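SusD homolog (Bacteroides thetaiotaomicron, PDB 3EHM) probably binds mucin O-glycans at the cell surface as a SusD-like outer-membrane lipoprotein, so that host glycans can be used as nutrients. Local coordinates at residues 30-35 with 101-106; 37-42 with 337-342. One frame throughout, in Å; residues are numbered along the deposited sequence.

How the interactions relate
Interactions 1 and 2 share one continuous piece of chain: helix 23-36 carries residues 30-35 into interaction 1, and the loop that leaves it carries residues 37-42 into interaction 2. Their centres lie about 15 Å apart, on the same side of the chain's centre, and their segments alternate along the sequence. The two also touch. The carbonyl oxygen Gln34 O probably accepts a hydrogen bond from Ile39 N at 3.2 Å, and Gln33 O packs against Trp341 CZ2 at 3.3 Å. The end of one helix thus meets helix 85-110 on one hand and strand 339-342 on the other, a worked example of distant chain parts converging.

Interaction 1: residues 30-35 with 101-106; sequences MNMQQR and LPWNEI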
loop_
_atom_site.group_PDB
_atom_site.type_symbol
_atom_site.label_atom_id
_atom_site.label_comp_id
_atom_site.label_asym_id
_atom_site.label_seq_id
_atom_site.Cartn_x
_atom_site.Cartn_y
_atom_site.Cartn_z
HETATM N N MSE A 30 13.345 -15.839 6.456
HETATM C CA MSE A 30 12.469 -15.229 7.448
HETATM C C MSE A 30 12.764 -13.739 7.581
HETATM O O MSE A 30 11.860 -12.942 7.832
HETATM C CB MSE A 30 12.600 -15.941 8.799
HETATM C CG MSE A 30 12.022 -17.349 8.784
HETATM SE SE MSE A 30 11.617 -18.036 10.547
HETATM C CE MSE A 30 13.436 -18.230 11.177
ATOM N N ASN A 31 14.026 -13.362 7.396
ATOM C CA ASN A 31 14.416 -11.958 7.464
ATOM C C ASN A 31 13.713 -11.247 6.313
ATOM O O ASN A 31 13.141 -10.170 6.492
ATOM C CB ASN A 31 15.938 -11.813 7.318
ATOM C CG ASN A 31 16.406 -10.361 7.383
ATOM O OD1 ASN A 31 17.589 -10.069 7.194
ATOM N ND2 ASN A 31 15.483 -9.449 7.655
HETATM N N MSE A 32 13.745 -11.865 5.135
HETATM C CA MSE A 32 13.099 -11.294 3.955
HETATM C C MSE A 32 11.620 -11.020 4.189
HETATM O O MSE A 32 11.122 -9.935 3.886
HETATM C CB MSE A 32 13.228 -12.233 2.745
HETATM C CG MSE A 32 14.595 -12.250 2.084
HETATM SE SE MSE A 32 14.524 -13.249 0.413
HETATM C CE MSE A 32 13.467 -11.996 -0.622
ATOM N N GLN A 33 10.919 -12.017 4.718
ATOM C CA GLN A 33 9.491 -11.890 4.970
ATOM C C GLN A 33 9.144 -10.752 5.922
ATOM O O GLN A 33 8.131 -10.073 5.745
ATOM C CB GLN A 33 8.946 -13.210 5.514
ATOM C CG GLN A 33 9.109 -14.358 4.537
ATOM C CD GLN A 33 8.740 -15.690 5.143
ATOM O OE1 GLN A 33 7.564 -16.029 5.259
ATOM N NE2 GLN A 33 9.750 -16.451 5.548
ATOM N N GLN A 34 9.978 -10.544 6.930
ATOM C CA GLN A 34 9.731 -9.479 7.891
ATOM C C GLN A 34 10.065 -8.107 7.317
ATOM O O GLN A 34 9.723 -7.089 7.910
ATOM C CB GLN A 34 10.560 -9.708 9.150
ATOM C CG GLN A 34 10.253 -11.011 9.850
ATOM C CD GLN A 34 11.231 -11.293 10.961
ATOM O OE1 GLN A 34 11.229 -10.614 11.987
ATOM N NE2 GLN A 34 12.087 -12.290 10.759
ATOM N N ARG A 35 10.735 -8.085 6.166
ATOM C CA ARG A 35 11.136 -6.832 5.527
ATOM C C ARG A 35 10.177 -6.280 4.472
ATOM O O ARG A 35 10.182 -5.077 4.203
ATOM C CB ARG A 35 12.514 -6.994 4.879
ATOM C CG ARG A 35 13.640 -7.265 5.855
ATOM C CD ARG A 35 13.879 -6.083 6.768
ATOM N NE ARG A 35 15.019 -6.322 7.644
ATOM C CZ ARG A 35 15.567 -5.399 8.424
ATOM N NH1 ARG A 35 15.078 -4.166 8.438
ATOM N NH2 ARG A 35 16.607 -5.711 9.190
ATOM N N LEU A 101 19.801 -7.494 0.946
ATOM C CA LEU A 101 20.839 -8.249 1.641
ATOM C C LEU A 101 20.587 -9.752 1.713
ATOM O O LEU A 101 21.324 -10.536 1.114
ATOM C CB LEU A 101 21.047 -7.695 3.058
ATOM C CG LEU A 101 22.011 -6.518 3.238
ATOM C CD1 LEU A 101 23.419 -6.970 2.866
ATOM C CD2 LEU A 101 21.582 -5.341 2.386
ATOM N N PRO A 102 19.549 -10.176 2.456
ATOM C CA PRO A 102 19.289 -11.613 2.542
ATOM C C PRO A 102 18.921 -12.254 1.199
ATOM O O PRO A 102 19.253 -13.417 0.950
ATOM C CB PRO A 102 18.162 -11.696 3.572
ATOM C CG PRO A 102 17.425 -10.414 3.368
ATOM C CD PRO A 102 18.544 -9.412 3.220
ATOM N N TRP A 103 18.236 -11.515 0.334
ATOM C CA TRP A 103 17.876 -12.080 -0.962
ATOM C C TRP A 103 19.127 -12.409 -1.761
ATOM O O TRP A 103 19.222 -13.475 -2.368
ATOM C CB TRP A 103 17.027 -11.122 -1.802
ATOM C CG TRP A 103 16.824 -11.663 -3.194
ATOM C CD1 TRP A 103 15.916 -12.608 -3.584
ATOM C CD2 TRP A 103 17.638 -11.392 -4.344
ATOM N NE1 TRP A 103 16.120 -12.949 -4.901
ATOM C CE2 TRP A 103 17.170 -12.218 -5.392
ATOM C CE3 TRP A 103 18.720 -10.536 -4.589
ATOM C CZ2 TRP A 103 17.747 -12.213 -6.667
ATOM C CZ3 TRP A 103 19.294 -10.530 -5.857
ATOM C CH2 TRP A 103 18.805 -11.367 -6.879
ATOM N N ASN A 104 20.076 -11.480 -1.768
ATOM C CA ASN A 104 21.314 -11.653 -2.511
ATOM C C ASN A 104 22.101 -12.878 -2.062
ATOM O O ASN A 104 22.713 -13.558 -2.885
ATOM C CB ASN A 104 22.181 -10.400 -2.391
ATOM C CG ASN A 104 23.371 -10.422 -3.334
ATOM O OD1 ASN A 104 23.226 -10.673 -4.532
ATOM N ND2 ASN A 104 24.553 -10.147 -2.798
ATOM N N GLU A 105 22.087 -13.161 -0.761
ATOM C CA GLU A 105 22.805 -14.328 -0.250
ATOM C C GLU A 105 22.104 -15.610 -0.697
ATOM O O GLU A 105 22.757 -16.592 -1.042
ATOM C CB GLU A 105 22.891 -14.287 1.276
ATOM C CG GLU A 105 23.500 -13.008 1.815
ATOM C CD GLU A 105 23.824 -13.091 3.295
ATOM O OE1 GLU A 105 23.096 -13.795 4.031
ATOM O OE2 GLU A 105 24.803 -12.440 3.721
ATOM N N ILE A 106 20.773 -15.593 -0.690
ATOM C CA ILE A 106 19.995 -16.753 -1.114
ATOM C C ILE A 106 20.273 -16.998 -2.594
ATOM O O ILE A 106 20.488 -18.132 -3.020
ATOM C CB ILE A 106 18.474 -16.517 -0.915
ATOM C CG1 ILE A 106 18.149 -16.477 0.579
ATOM C CG2 ILE A 106 17.667 -17.619 -1.608
ATOM C CD1 ILE A 106 16.675 -16.260 0.878
#
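Within 101-106, contact with helix 23-36 begins at Pro102, which sits where the helix kinks because its ring nitrogen cannot bond to the preceding turn. Its CG lies 3.6 Å from CG of Met32, which is modelled as selenomethionine, and the two side chains cross obliquely. The Asn31 side chain, with CG anti to its backbone N, crosses the same proline at about a right angle.

The torsions of Met32 decide what it can reach. CG stands beside the backbone N and chi2 is extended, so the chain runs straight past Pro102. It bends only at chi3 (70°), which folds CE down alongside Trp103. SE comes within 3.8 Å of Trp103 CA, while CE lies 3.9 Å from Trp103 CB and the same distance from CD1, near the ring plane. The selenium is 5.3 Å from the centroid of the five-membered ring and 82° off its normal, a Met-aromatic contact made at the edge. The indole extends away from helix 23-36, with NE1 hydrogen-bonded to Asn126 OD1 of helix 116-140.

The two segments run in roughly opposite directions, their axes 9.2 Å apart at closest approach with a signed crossing angle of -145°. This is oblique helix-to-helix packing within the largely α-helical SusD-type fold, which belongs to the tetratricopeptide-repeat clan. Ala125, Val128 and Arg129 of helix 116-140 also touch Met32, making it a buried meeting point of three helices.

Glu105 takes no part in the contact with 30-35, but its OE1 forms a salt bridge with Arg28, further back on helix 23-36. Ile106 sends its extended CG1–CD1 branch back at Met32, and CD1 meets SE tip to tip at 3.7 Å.

Interaction 2: residues 37-42 with 337-342; sequences IPIGSP and SPLYWF
A short antiparallel pair, strands 246-248 and 339-342, offers the surface on which the loop after helix 23-36 settles. Leu339 and Ile37 carry the contact. With CG beside its backbone N, Leu339 turns CD1 into the loop, 3.7 Å from Ile37 CG2 and 3.9 Å from Ile39 CB. The same methyl touches Pro38 O, whose polar need is met by Ser259 OG. Ile39 and Leu339 run alongside in opposing senses; Ile39 CG1 is anti to its backbone N, so CG2 lies between N and the carbonyl carbon.

The other branch of Ile37 is extended (chi2 -176°) and lays CD1 3.5 Å from Tyr340 O and 3.9 Å from Trp341 CD1. No direct hydrogen bond joins the segments. Instead a water, lying in the indole plane at its edge, accepts from Trp341 NE1 at 3.0 Å and from Ile37 N at 3.1 Å, which satisfies both donors in a buried place and should help fix the rotation of the ring.

Trp341 owes its position to the backbone: at -93/-45° the strand turns a corner, and Trp341 and Phe342 both face Ala246, the signature of a classic beta bulge.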
loop_
_atom_site.group_PDB
_atom_site.type_symbol
_atom_site.label_atom_id
_atom_site.label_comp_id
_atom_site.label_asym_id
_atom_site.label_seq_id
_atom_site.Cartn_x
_atom_site.Cartn_y
_atom_site.Cartn_z
ATOM N N ILE A 37 7.111 -5.605 4.514
ATOM C CA ILE A 37 6.421 -4.526 5.205
ATOM C C ILE A 37 7.018 -4.699 6.599
ATOM O O ILE A 37 6.765 -5.704 7.262
ATOM C CB ILE A 37 4.898 -4.734 5.251
ATOM C CG1 ILE A 37 4.326 -4.746 3.830
ATOM C CG2 ILE A 37 4.255 -3.609 6.050
ATOM C CD1 ILE A 37 2.811 -4.859 3.776
ATOM N N PRO A 38 7.821 -3.721 7.052
ATOM C CA PRO A 38 8.509 -3.709 8.350
ATOM C C PRO A 38 7.770 -4.234 9.569
ATOM O O PRO A 38 6.763 -3.674 9.983
ATOM C CB PRO A 38 8.904 -2.242 8.528
ATOM C CG PRO A 38 9.012 -1.738 7.139
ATOM C CD PRO A 38 7.839 -2.372 6.458
ATOM N N ILE A 39 8.309 -5.305 10.146
ATOM C CA ILE A 39 7.764 -5.915 11.350
ATOM C C ILE A 39 8.867 -6.790 11.931
ATOM O O ILE A 39 9.715 -7.298 11.194
ATOM C CB ILE A 39 6.518 -6.775 11.054
ATOM C CG1 ILE A 39 5.874 -7.211 12.374
ATOM C CG2 ILE A 39 6.901 -7.988 10.224
ATOM C CD1 ILE A 39 4.486 -7.799 12.218
ATOM N N GLY A 40 8.874 -6.962 13.247
ATOM C CA GLY A 40 9.919 -7.768 13.845
ATOM C C GLY A 40 9.584 -8.361 15.192
ATOM O O GLY A 40 8.491 -8.166 15.726
ATOM N N SER A 41 10.550 -9.100 15.730
ATOM C CA SER A 41 10.435 -9.757 17.024
ATOM C C SER A 41 10.112 -8.776 18.143
ATOM O O SER A 41 10.570 -7.634 18.132
ATOM C CB SER A 41 11.748 -10.473 17.344
ATOM O OG SER A 41 11.787 -10.889 18.697
ATOM N N PRO A 42 9.311 -9.210 19.129
ATOM C CA PRO A 42 8.963 -8.325 20.244
ATOM C C PRO A 42 10.226 -7.817 20.941
ATOM O O PRO A 42 10.246 -6.714 21.490
ATOM C CB PRO A 42 8.135 -9.228 21.155
ATOM C CG PRO A 42 7.473 -10.159 20.186
ATOM C CD PRO A 42 8.599 -10.498 19.237
ATOM N N SER A 337 -1.636 -8.856 15.980
ATOM C CA SER A 337 -2.286 -8.483 14.728
ATOM C C SER A 337 -1.332 -8.669 13.554
ATOM O O SER A 337 -0.122 -8.463 13.672
ATOM C CB SER A 337 -2.754 -7.028 14.771
ATOM O OG SER A 337 -3.713 -6.831 15.788
ATOM N N PRO A 338 -1.869 -9.060 12.398
ATOM C CA PRO A 338 -1.028 -9.263 11.220
ATOM C C PRO A 338 -0.880 -8.015 10.359
ATOM O O PRO A 338 -1.497 -6.983 10.619
ATOM C CB PRO A 338 -1.766 -10.361 10.475
ATOM C CG PRO A 338 -3.196 -9.974 10.695
ATOM C CD PRO A 338 -3.236 -9.563 12.164
ATOM N N LEU A 339 -0.024 -8.125 9.350
ATOM C CA LEU A 339 0.181 -7.071 8.367
ATOM C C LEU A 339 -0.169 -7.824 7.093
ATOM O O LEU A 339 0.217 -8.982 6.933
ATOM C CB LEU A 339 1.634 -6.596 8.345
ATOM C CG LEU A 339 2.031 -5.712 9.532
ATOM C CD1 LEU A 339 3.426 -5.146 9.309
ATOM C CD2 LEU A 339 1.030 -4.576 9.680
ATOM N N TYR A 340 -0.907 -7.183 6.197
ATOM C CA TYR A 340 -1.350 -7.842 4.977
ATOM C C TYR A 340 -0.586 -7.479 3.710
ATOM O O TYR A 340 -0.377 -6.304 3.419
ATOM C CB TYR A 340 -2.832 -7.547 4.767
ATOM C CG TYR A 340 -3.699 -7.924 5.942
ATOM C CD1 TYR A 340 -4.168 -9.227 6.097
ATOM C CD2 TYR A 340 -4.055 -6.976 6.899
ATOM C CE1 TYR A 340 -4.977 -9.575 7.172
ATOM C CE2 TYR A 340 -4.861 -7.311 7.980
ATOM C CZ TYR A 340 -5.320 -8.610 8.108
ATOM O OH TYR A 340 -6.140 -8.939 9.161
ATOM N N TRP A 341 -0.190 -8.506 2.961
ATOM C CA TRP A 341 0.529 -8.340 1.700
ATOM C C TRP A 341 -0.467 -8.320 0.541
ATOM O O TRP A 341 -0.374 -7.485 -0.367
ATOM C CB TRP A 341 1.492 -9.507 1.468
ATOM C CG TRP A 341 2.711 -9.546 2.338
ATOM C CD1 TRP A 341 3.006 -8.732 3.395
ATOM C CD2 TRP A 341 3.785 -10.486 2.241
ATOM N NE1 TRP A 341 4.200 -9.113 3.966
ATOM C CE2 TRP A 341 4.697 -10.188 3.276
ATOM C CE3 TRP A 341 4.062 -11.555 1.380
ATOM C CZ2 TRP A 341 5.870 -10.921 3.473
ATOM C CZ3 TRP A 341 5.227 -12.284 1.574
ATOM C CH2 TRP A 341 6.117 -11.964 2.614
ATOM N N PHE A 342 -1.411 -9.255 0.568
ATOM C CA PHE A 342 -2.412 -9.345 -0.492
ATOM C C PHE A 342 -3.637 -10.101 0.011
ATOM O O PHE A 342 -3.514 -11.196 0.555
ATOM C CB PHE A 342 -1.815 -10.063 -1.709
ATOM C CG PHE A 342 -2.486 -9.714 -3.013
ATOM C CD1 PHE A 342 -3.819 -10.043 -3.240
ATOM C CD2 PHE A 342 -1.786 -9.038 -4.009
ATOM C CE1 PHE A 342 -4.446 -9.702 -4.443
ATOM C CE2 PHE A 342 -2.403 -8.692 -5.214
ATOM C CZ PHE A 342 -3.737 -9.026 -5.429
HETATM O O HOH W 1 6.213 -8.127 5.996
#